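Local coordinates for glycosyl transferases group 1 family protein (Francisella tularensis subsp. tularensis, PDB 5I45) that probably transfers sugar groups as a GT-B glycosyltransferase, of which this chain is the C-terminal, Rossmann-like domain, at residues 46-58 with 162-176. Residues are numbered along the deposited sequence; the frame is centred on the assembly and turned at random.
Sequences EFIEAAIVTLKKY and KSSQQIADKLDMLIS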
ATOM      1  N   GLU A  46      -3.158   9.237   7.551  0.60 10.19           N
ATOM      2  CA  GLU A  46      -3.970   9.480   6.366  0.60 10.81           C
ATOM      3  C   GLU A  46      -4.377   8.149   5.733  0.60 10.17           C
ATOM      4  O   GLU A  46      -5.477   8.014   5.194  0.60 10.16           O
ATOM      5  CB  GLU A  46      -3.253  10.416   5.384  0.60 11.69           C
ATOM      6  CG  GLU A  46      -3.048  11.810   5.945  0.60 13.01           C
ATOM      7  CD  GLU A  46      -1.860  11.925   6.877  0.60 13.66           C
ATOM      8  OE1 GLU A  46      -0.735  11.737   6.395  0.60 13.56           O
ATOM      9  OE2 GLU A  46      -2.053  12.196   8.080  0.60 15.72           O
ATOM     10  N   PHE A  47      -3.511   7.154   5.835  1.00  9.66           N
ATOM     11  CA  PHE A  47      -3.870   5.840   5.313  1.00  9.50           C
ATOM     12  C   PHE A  47      -5.027   5.226   6.088  1.00  9.18           C
ATOM     13  O   PHE A  47      -5.997   4.765   5.486  1.00  9.35           O
ATOM     14  CB  PHE A  47      -2.685   4.908   5.387  1.00  9.79           C
ATOM     15  CG  PHE A  47      -2.966   3.505   4.912  1.00  9.95           C
ATOM     16  CD1 PHE A  47      -2.917   3.167   3.556  1.00 10.10           C
ATOM     17  CD2 PHE A  47      -3.281   2.519   5.817  1.00 10.60           C
ATOM     18  CE1 PHE A  47      -3.149   1.876   3.151  1.00 10.67           C
ATOM     19  CE2 PHE A  47      -3.532   1.227   5.412  1.00 10.57           C
ATOM     20  CZ  PHE A  47      -3.461   0.905   4.073  1.00 10.44           C
ATOM     21  N   ILE A  48      -4.933   5.217   7.413  1.00  9.25           N
ATOM     22  CA  ILE A  48      -5.999   4.643   8.228  1.00  9.66           C
ATOM     23  C   ILE A  48      -7.321   5.399   8.032  1.00  9.79           C
ATOM     24  O   ILE A  48      -8.384   4.768   7.886  1.00  9.91           O
ATOM     25  CB  ILE A  48      -5.578   4.605   9.718  1.00 10.35           C
ATOM     26  CG1 ILE A  48      -4.434   3.557   9.900  1.00 10.59           C
ATOM     27  CG2 ILE A  48      -6.764   4.309  10.631  1.00 10.94           C
ATOM     28  CD1 ILE A  48      -4.823   2.133   9.659  1.00 11.66           C
ATOM     29  N   GLU A  49      -7.263   6.720   8.028  1.00 10.20           N
ATOM     30  CA  GLU A  49      -8.474   7.514   7.835  1.00 10.94           C
ATOM     31  C   GLU A  49      -9.074   7.242   6.454  1.00 10.52           C
ATOM     32  O   GLU A  49     -10.294   7.066   6.313  1.00 10.84           O
ATOM     33  CB  GLU A  49      -8.186   9.002   8.059  1.00 12.22           C
ATOM     34  CG  GLU A  49      -7.947   9.306   9.537  1.00 13.32           C
ATOM     35  CD  GLU A  49      -7.438  10.701   9.803  1.00 15.33           C
ATOM     36  OE1 GLU A  49      -6.963  11.355   8.865  1.00 17.58           O
ATOM     37  OE2 GLU A  49      -7.489  11.124  10.966  1.00 16.36           O
ATOM     38  N   ALA A  50      -8.225   7.123   5.435  1.00  9.88           N
ATOM     39  CA  ALA A  50      -8.715   6.804   4.081  1.00 10.26           C
ATOM     40  C   ALA A  50      -9.359   5.409   4.049  1.00 10.07           C
ATOM     41  O   ALA A  50     -10.385   5.212   3.396  1.00 10.61           O
ATOM     42  CB  ALA A  50      -7.593   6.878   3.063  1.00  9.87           C
ATOM     43  N   ALA A  51      -8.730   4.461   4.730  1.00  9.92           N
ATOM     44  CA  ALA A  51      -9.238   3.103   4.764  1.00 10.18           C
ATOM     45  C   ALA A  51     -10.570   3.045   5.475  1.00 10.70           C
ATOM     46  O   ALA A  51     -11.453   2.295   5.078  1.00 11.74           O
ATOM     47  CB  ALA A  51      -8.235   2.153   5.421  1.00  9.90           C
ATOM     48  N   ILE A  52     -10.740   3.845   6.524  1.00 11.05           N
ATOM     49  CA  ILE A  52     -11.998   3.863   7.265  1.00 12.06           C
ATOM     50  C   ILE A  52     -13.142   4.368   6.373  1.00 12.75           C
ATOM     51  O   ILE A  52     -14.230   3.796   6.386  1.00 14.59           O
ATOM     52  CB  ILE A  52     -11.854   4.687   8.563  1.00 12.46           C
ATOM     53  CG1 ILE A  52     -11.024   3.889   9.572  1.00 12.46           C
ATOM     54  CG2 ILE A  52     -13.208   5.067   9.138  1.00 13.58           C
ATOM     55  CD1 ILE A  52     -10.632   4.694  10.781  1.00 13.03           C
ATOM     56  N   VAL A  53     -12.898   5.410   5.599  1.00 12.75           N
ATOM     57  CA  VAL A  53     -13.884   5.921   4.654  1.00 13.68           C
ATOM     58  C   VAL A  53     -14.164   4.882   3.562  1.00 13.53           C
ATOM     59  O   VAL A  53     -15.295   4.564   3.236  1.00 14.79           O
ATOM     60  CB  VAL A  53     -13.343   7.237   4.013  1.00 14.33           C
ATOM     61  CG1 VAL A  53     -14.111   7.648   2.771  1.00 15.44           C
ATOM     62  CG2 VAL A  53     -13.313   8.358   5.053  1.00 15.09           C
ATOM     63  N   THR A  54     -13.100   4.327   2.991  1.00 12.16           N
ATOM     64  CA  THR A  54     -13.241   3.476   1.819  1.00 12.48           C
ATOM     65  C   THR A  54     -13.855   2.121   2.122  1.00 12.55           C
ATOM     66  O   THR A  54     -14.707   1.625   1.377  1.00 13.55           O
ATOM     67  CB  THR A  54     -11.853   3.293   1.173  1.00 11.83           C
ATOM     68  OG1 THR A  54     -11.310   4.575   0.836  1.00 12.33           O
ATOM     69  CG2 THR A  54     -11.936   2.446  -0.062  1.00 12.40           C
ATOM     70  N   LEU A  55     -13.380   1.493   3.165  1.00 12.71           N
ATOM     71  CA  LEU A  55     -13.721   0.105   3.398  1.00 13.90           C
ATOM     72  C   LEU A  55     -15.114  -0.105   3.925  1.00 15.47           C
ATOM     73  O   LEU A  55     -15.615  -1.229   3.862  1.00 16.77           O
ATOM     74  CB  LEU A  55     -12.664  -0.578   4.241  1.00 13.75           C
ATOM     75  CG  LEU A  55     -11.306  -0.588   3.560  1.00 14.04           C
ATOM     76  CD1 LEU A  55     -10.290  -1.256   4.460  1.00 14.53           C
ATOM     77  CD2 LEU A  55     -11.336  -1.267   2.193  1.00 14.92           C
ATOM     78  N   LYS A  56     -15.753   0.943   4.449  1.00 16.93           N
ATOM     79  CA  LYS A  56     -17.170   0.837   4.786  1.00 19.44           C
ATOM     80  C   LYS A  56     -17.954   0.486   3.523  1.00 18.70           C
ATOM     81  O   LYS A  56     -18.944  -0.249   3.562  1.00 20.30           O
ATOM     82  CB  LYS A  56     -17.689   2.155   5.344  1.00 22.03           C
ATOM     83  CG  LYS A  56     -17.255   2.465   6.759  1.00 24.77           C
ATOM     84  CD  LYS A  56     -17.419   3.953   7.051  1.00 27.75           C
ATOM     85  CE  LYS A  56     -16.772   4.376   8.359  1.00 29.28           C
ATOM     86  NZ  LYS A  56     -17.676   4.147   9.517  1.00 31.84           N
ATOM     87  N   LYS A  57     -17.502   1.016   2.397  1.00 17.44           N
ATOM     88  CA  LYS A  57     -18.140   0.823   1.113  1.00 16.99           C
ATOM     89  C   LYS A  57     -17.854  -0.534   0.424  1.00 17.05           C
ATOM     90  O   LYS A  57     -18.641  -1.016  -0.383  1.00 18.22           O
ATOM     91  CB  LYS A  57     -17.709   1.995   0.212  1.00 16.31           C
ATOM     92  CG  LYS A  57     -18.425   2.047  -1.096  1.00 15.82           C
ATOM     93  CD  LYS A  57     -18.045   3.286  -1.906  1.00 14.63           C
ATOM     94  CE  LYS A  57     -18.740   3.227  -3.247  1.00 14.53           C
ATOM     95  NZ  LYS A  57     -18.221   4.304  -4.150  1.00 13.89           N
ATOM     96  N   TYR A  58     -16.713  -1.145   0.746  1.00 16.44           N
ATOM     97  CA  TYR A  58     -16.260  -2.362   0.073  1.00 16.15           C
ATOM     98  C   TYR A  58     -15.895  -3.499   1.022  1.00 16.69           C
ATOM     99  O   TYR A  58     -14.718  -3.689   1.385  1.00 16.25           O
ATOM    100  CB  TYR A  58     -15.024  -2.012  -0.753  1.00 15.33           C
ATOM    101  CG  TYR A  58     -15.291  -1.036  -1.846  1.00 14.79           C
ATOM    102  CD1 TYR A  58     -16.029  -1.411  -2.955  1.00 15.66           C
ATOM    103  CD2 TYR A  58     -14.791   0.243  -1.784  1.00 14.35           C
ATOM    104  CE1 TYR A  58     -16.268  -0.516  -3.969  1.00 15.76           C
ATOM    105  CE2 TYR A  58     -15.020   1.144  -2.793  1.00 14.46           C
ATOM    106  CZ  TYR A  58     -15.758   0.769  -3.891  1.00 15.06           C
ATOM    107  OH  TYR A  58     -15.960   1.692  -4.907  1.00 17.12           O
ATOM    108  N   LYS A 162      -0.781  14.620   3.628  1.00 12.10           N
ATOM    109  CA  LYS A 162      -1.705  15.048   4.685  1.00 13.02           C
ATOM    110  C   LYS A 162      -3.145  15.170   4.208  1.00 13.07           C
ATOM    111  O   LYS A 162      -3.897  16.008   4.700  1.00 14.66           O
ATOM    112  CB  LYS A 162      -1.210  16.343   5.329  1.00 13.73           C
ATOM    113  CG  LYS A 162       0.232  16.245   5.807  1.00 14.52           C
ATOM    114  CD  LYS A 162       0.702  17.491   6.527  1.00 16.07           C
ATOM    115  CE  LYS A 162       2.188  17.449   6.836  1.00 17.07           C
ATOM    116  NZ  LYS A 162       2.615  18.393   7.892  1.00 19.02           N
ATOM    117  N   SER A 163      -3.542  14.342   3.238  0.50 12.48           N
ATOM    118  CA  SER A 163      -4.926  14.356   2.707  0.50 12.36           C
ATOM    119  C   SER A 163      -5.574  12.988   2.572  0.50 11.63           C
ATOM    120  O   SER A 163      -5.635  12.409   1.464  0.50 10.89           O
ATOM    121  CB  SER A 163      -5.019  15.011   1.355  0.50 12.84           C
ATOM    122  OG  SER A 163      -6.354  14.811   0.862  0.50 13.38           O
ATOM    123  N   SER A 164      -6.122  12.536   3.682  0.50 11.64           N
ATOM    124  CA  SER A 164      -6.780  11.258   3.722  0.50 11.44           C
ATOM    125  C   SER A 164      -7.866  11.111   2.654  0.50 11.64           C
ATOM    126  O   SER A 164      -7.989  10.059   2.045  0.50 11.20           O
ATOM    127  CB  SER A 164      -7.376  10.997   5.099  0.50 11.80           C
ATOM    128  OG  SER A 164      -8.420  11.911   5.400  0.50 12.45           O
ATOM    129  N   GLN A 165      -8.687  12.139   2.446  1.00 12.27           N
ATOM    130  CA  GLN A 165      -9.764  12.017   1.460  1.00 13.21           C
ATOM    131  C   GLN A 165      -9.224  11.828   0.042  1.00 12.61           C
ATOM    132  O   GLN A 165      -9.840  11.125  -0.743  1.00 13.18           O
ATOM    133  CB  GLN A 165     -10.750  13.193   1.519  1.00 15.28           C
ATOM    134  CG  GLN A 165     -12.072  12.920   0.801  1.00 17.05           C
ATOM    135  CD  GLN A 165     -12.767  11.686   1.338  1.00 19.06           C
ATOM    136  OE1 GLN A 165     -12.882  11.511   2.544  1.00 20.83           O
ATOM    137  NE2 GLN A 165     -13.180  10.792   0.433  1.00 20.59           N
ATOM    138  N   GLN A 166      -8.091  12.454  -0.297  1.00 12.10           N
ATOM    139  CA  GLN A 166      -7.532  12.248  -1.629  1.00 11.78           C
ATOM    140  C   GLN A 166      -7.112  10.774  -1.802  1.00 10.79           C
ATOM    141  O   GLN A 166      -7.322  10.187  -2.856  1.00 11.18           O
ATOM    142  CB  GLN A 166      -6.364  13.181  -1.914  1.00 12.79           C
ATOM    143  CG  GLN A 166      -6.784  14.600  -2.167  1.00 14.75           C
ATOM    144  CD  GLN A 166      -5.611  15.505  -2.431  1.00 15.86           C
ATOM    145  OE1 GLN A 166      -4.575  15.054  -2.949  1.00 16.77           O
ATOM    146  NE2 GLN A 166      -5.762  16.784  -2.097  1.00 17.92           N
ATOM    147  N   ILE A 167      -6.522  10.181  -0.771  1.00  9.83           N
ATOM    148  CA  ILE A 167      -6.179   8.752  -0.829  1.00  9.56           C
ATOM    149  C   ILE A 167      -7.464   7.917  -0.993  1.00  9.46           C
ATOM    150  O   ILE A 167      -7.525   7.031  -1.841  1.00  9.28           O
ATOM    151  CB  ILE A 167      -5.396   8.313   0.412  1.00  9.67           C
ATOM    152  CG1 ILE A 167      -4.034   9.028   0.517  1.00  9.80           C
ATOM    153  CG2 ILE A 167      -5.186   6.794   0.374  1.00  9.41           C
ATOM    154  CD1 ILE A 167      -3.335   8.818   1.841  1.00 10.47           C
ATOM    155  N   ALA A 168      -8.481   8.209  -0.190  1.00  9.71           N
ATOM    156  CA  ALA A 168      -9.730   7.469  -0.306  1.00 10.04           C
ATOM    157  C   ALA A 168     -10.331   7.543  -1.685  1.00 10.19           C
ATOM    158  O   ALA A 168     -10.851   6.545  -2.192  1.00 10.22           O
ATOM    159  CB  ALA A 168     -10.724   7.962   0.730  1.00 10.59           C
ATOM    160  N   ASP A 169     -10.315   8.732  -2.290  1.00 10.61           N
ATOM    161  CA  ASP A 169     -10.877   8.881  -3.639  1.00 11.23           C
ATOM    162  C   ASP A 169     -10.149   7.984  -4.632  1.00 10.93           C
ATOM    163  O   ASP A 169     -10.763   7.387  -5.496  1.00 10.80           O
ATOM    164  CB  ASP A 169     -10.817  10.342  -4.104  1.00 12.21           C
ATOM    165  CG  ASP A 169     -11.748  11.241  -3.339  1.00 13.66           C
ATOM    166  OD1 ASP A 169     -12.729  10.757  -2.741  1.00 15.06           O
ATOM    167  OD2 ASP A 169     -11.483  12.455  -3.364  1.00 16.37           O
ATOM    168  N   LYS A 170      -8.827   7.878  -4.497  1.00 12.07           N
ATOM    169  CA  LYS A 170      -8.077   7.010  -5.408  1.00 11.84           C
ATOM    170  C   LYS A 170      -8.326   5.533  -5.136  1.00 10.79           C
ATOM    171  O   LYS A 170      -8.430   4.734  -6.069  1.00 10.46           O
ATOM    172  CB  LYS A 170      -6.588   7.342  -5.378  1.00 12.94           C
ATOM    173  CG  LYS A 170      -6.231   8.782  -5.769  1.00 15.17           C
ATOM    174  CD  LYS A 170      -6.703   9.066  -7.184  1.00 16.71           C
ATOM    175  CE  LYS A 170      -6.200  10.379  -7.747  1.00 20.02           C
ATOM    176  NZ  LYS A 170      -7.187  11.458  -7.693  1.00 22.23           N
ATOM    177  N   LEU A 171      -8.427   5.169  -3.865  1.00 10.54           N
ATOM    178  CA  LEU A 171      -8.755   3.787  -3.538  1.00 10.17           C
ATOM    179  C   LEU A 171     -10.115   3.423  -4.126  1.00 10.82           C
ATOM    180  O   LEU A 171     -10.291   2.353  -4.731  1.00 10.78           O
ATOM    181  CB  LEU A 171      -8.807   3.587  -2.042  1.00 10.41           C
ATOM    182  CG  LEU A 171      -7.483   3.638  -1.318  1.00 10.63           C
ATOM    183  CD1 LEU A 171      -7.736   3.613   0.159  1.00 11.62           C
ATOM    184  CD2 LEU A 171      -6.610   2.456  -1.711  1.00 10.22           C
ATOM    185  N   ASP A 172     -11.108   4.274  -3.859  0.60 11.73           N
ATOM    186  CA  ASP A 172     -12.502   4.086  -4.350  0.60 12.43           C
ATOM    187  C   ASP A 172     -12.474   3.746  -5.838  0.60 12.40           C
ATOM    188  O   ASP A 172     -13.002   2.723  -6.284  0.60 12.52           O
ATOM    189  CB  ASP A 172     -13.289   5.393  -4.082  0.60 13.27           C
ATOM    190  CG  ASP A 172     -14.798   5.313  -4.418  0.60 13.63           C
ATOM    191  OD1 ASP A 172     -15.352   4.198  -4.549  0.60 13.43           O
ATOM    192  OD2 ASP A 172     -15.427   6.402  -4.483  0.60 14.79           O
HETATM  193  N   MSE A 173     -11.803   4.619  -6.605  0.50 12.55           N
HETATM  194  CA  MSE A 173     -11.660   4.520  -8.083  0.50 13.45           C
HETATM  195  C   MSE A 173     -10.980   3.258  -8.562  0.50 12.84           C
HETATM  196  O   MSE A 173     -11.400   2.667  -9.563  0.50 13.50           O
HETATM  197  CB  MSE A 173     -10.853   5.750  -8.563  0.50 15.02           C
HETATM  198  CG  MSE A 173     -10.292   5.658 -10.004  0.50 16.12           C
HETATM  199 SE   MSE A 173      -8.788   6.891 -10.433  0.50 19.77          SE
HETATM  200  CE  MSE A 173      -9.369   8.564  -9.561  0.50 18.89           C
ATOM    201  N   LEU A 174      -9.903   2.856  -7.891  1.00 11.68           N
ATOM    202  CA  LEU A 174      -9.181   1.632  -8.246  1.00 11.75           C
ATOM    203  C   LEU A 174      -9.944   0.375  -7.879  1.00 11.58           C
ATOM    204  O   LEU A 174      -9.843  -0.617  -8.570  1.00 11.25           O
ATOM    205  CB  LEU A 174      -7.802   1.606  -7.630  1.00 11.87           C
ATOM    206  CG  LEU A 174      -6.802   2.645  -8.183  1.00 12.43           C
ATOM    207  CD1 LEU A 174      -5.548   2.631  -7.361  1.00 13.06           C
ATOM    208  CD2 LEU A 174      -6.466   2.301  -9.619  1.00 13.70           C
ATOM    209  N   ILE A 175     -10.685   0.404  -6.784  1.00 11.03           N
ATOM    210  CA  ILE A 175     -11.469  -0.753  -6.386  1.00 11.72           C
ATOM    211  C   ILE A 175     -12.697  -0.869  -7.272  1.00 12.63           C
ATOM    212  O   ILE A 175     -13.080  -1.980  -7.648  1.00 13.93           O
ATOM    213  CB  ILE A 175     -11.884  -0.656  -4.921  1.00 11.60           C
ATOM    214  CG1 ILE A 175     -10.647  -0.744  -4.036  1.00 11.40           C
ATOM    215  CG2 ILE A 175     -12.881  -1.755  -4.596  1.00 12.48           C
ATOM    216  CD1 ILE A 175     -10.894  -0.350  -2.593  1.00 12.04           C
ATOM    217  N   SER A 176     -13.305   0.249  -7.627  0.50 12.44           N
ATOM    218  CA  SER A 176     -14.524   0.194  -8.418  0.50 13.07           C
ATOM    219  C   SER A 176     -14.359  -0.055  -9.893  0.50 13.57           C
ATOM    220  O   SER A 176     -15.345  -0.416 -10.563  0.50 14.30           O
ATOM    221  CB  SER A 176     -15.276   1.471  -8.296  0.50 13.14           C
ATOM    222  OG  SER A 176     -16.412   1.354  -9.096  0.50 13.73           O
TER
HETATM  223  O   HOH W   1      -0.034  11.743   3.660  1.00 11.74           O
HETATM  224  O   HOH W   2      -4.025  14.643   7.591  0.60 22.99           O
HETATM  225  O   HOH W   3      -8.567  13.397   7.667  0.60 24.36           O
HETATM  226  O   HOH W   4     -17.907   0.587  -6.680  1.00 28.86           O
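Helices 46-57 and 164-176 pack with their axes 7.8 Å apart at closest approach and cross at -47°, running the same general way. The CA atoms come close twice, E46 to S164 at 4.2 Å and A50 to A168 at 4.6 Å, where small side chains let the backbones close in. A50 is a knob in the hole made by S164, I167, A168 and L171, and its CB lies 3.6 Å from I167 CG2. One turn on, T54 fills the next hole, among A168, L171, D172 and I175. T54 OG1 faces A168 CB but donates to A50 O of its own helix at 2.8 Å, from above the carbonyl plane. Its CG2 meets I175 CD1.

At the C-terminal end the Y58 ring slides past I175. I175 CG2 sits over one face in a CH-pi contact, 3.5 Å from the Y58 ring centroid. K57 CG covers the rim of the opposite face. Y58 OH donates to D172 OD1 at 2.6 Å, nearly along the C-O axis. The extended K57 chain brings NZ to D172 OD1, 2.9 Å away on its syn side, as a salt bridge. A water joins Y58 OH to S176 OG.

At the other end E46 CG lies against K162 CA. The bend at chi2 (81°) turns the carboxylate beside the backbone of K162, and a water links E46 OE1 to K162 N. OE1 is also hydrogen-bonded to H120. Another water joins E49 OE1 to S164 OG.

The two helices lie side by side on one face of the parallel sheet of this Rossmann-like, C-terminal GT-B domain: F47, L55 and L171 touch strand 30-35. The contact thus has a close-packed middle of small and aliphatic side chains between charged and water-bridged ends. Two donors on D172 OD1 would favour a charged carboxylate.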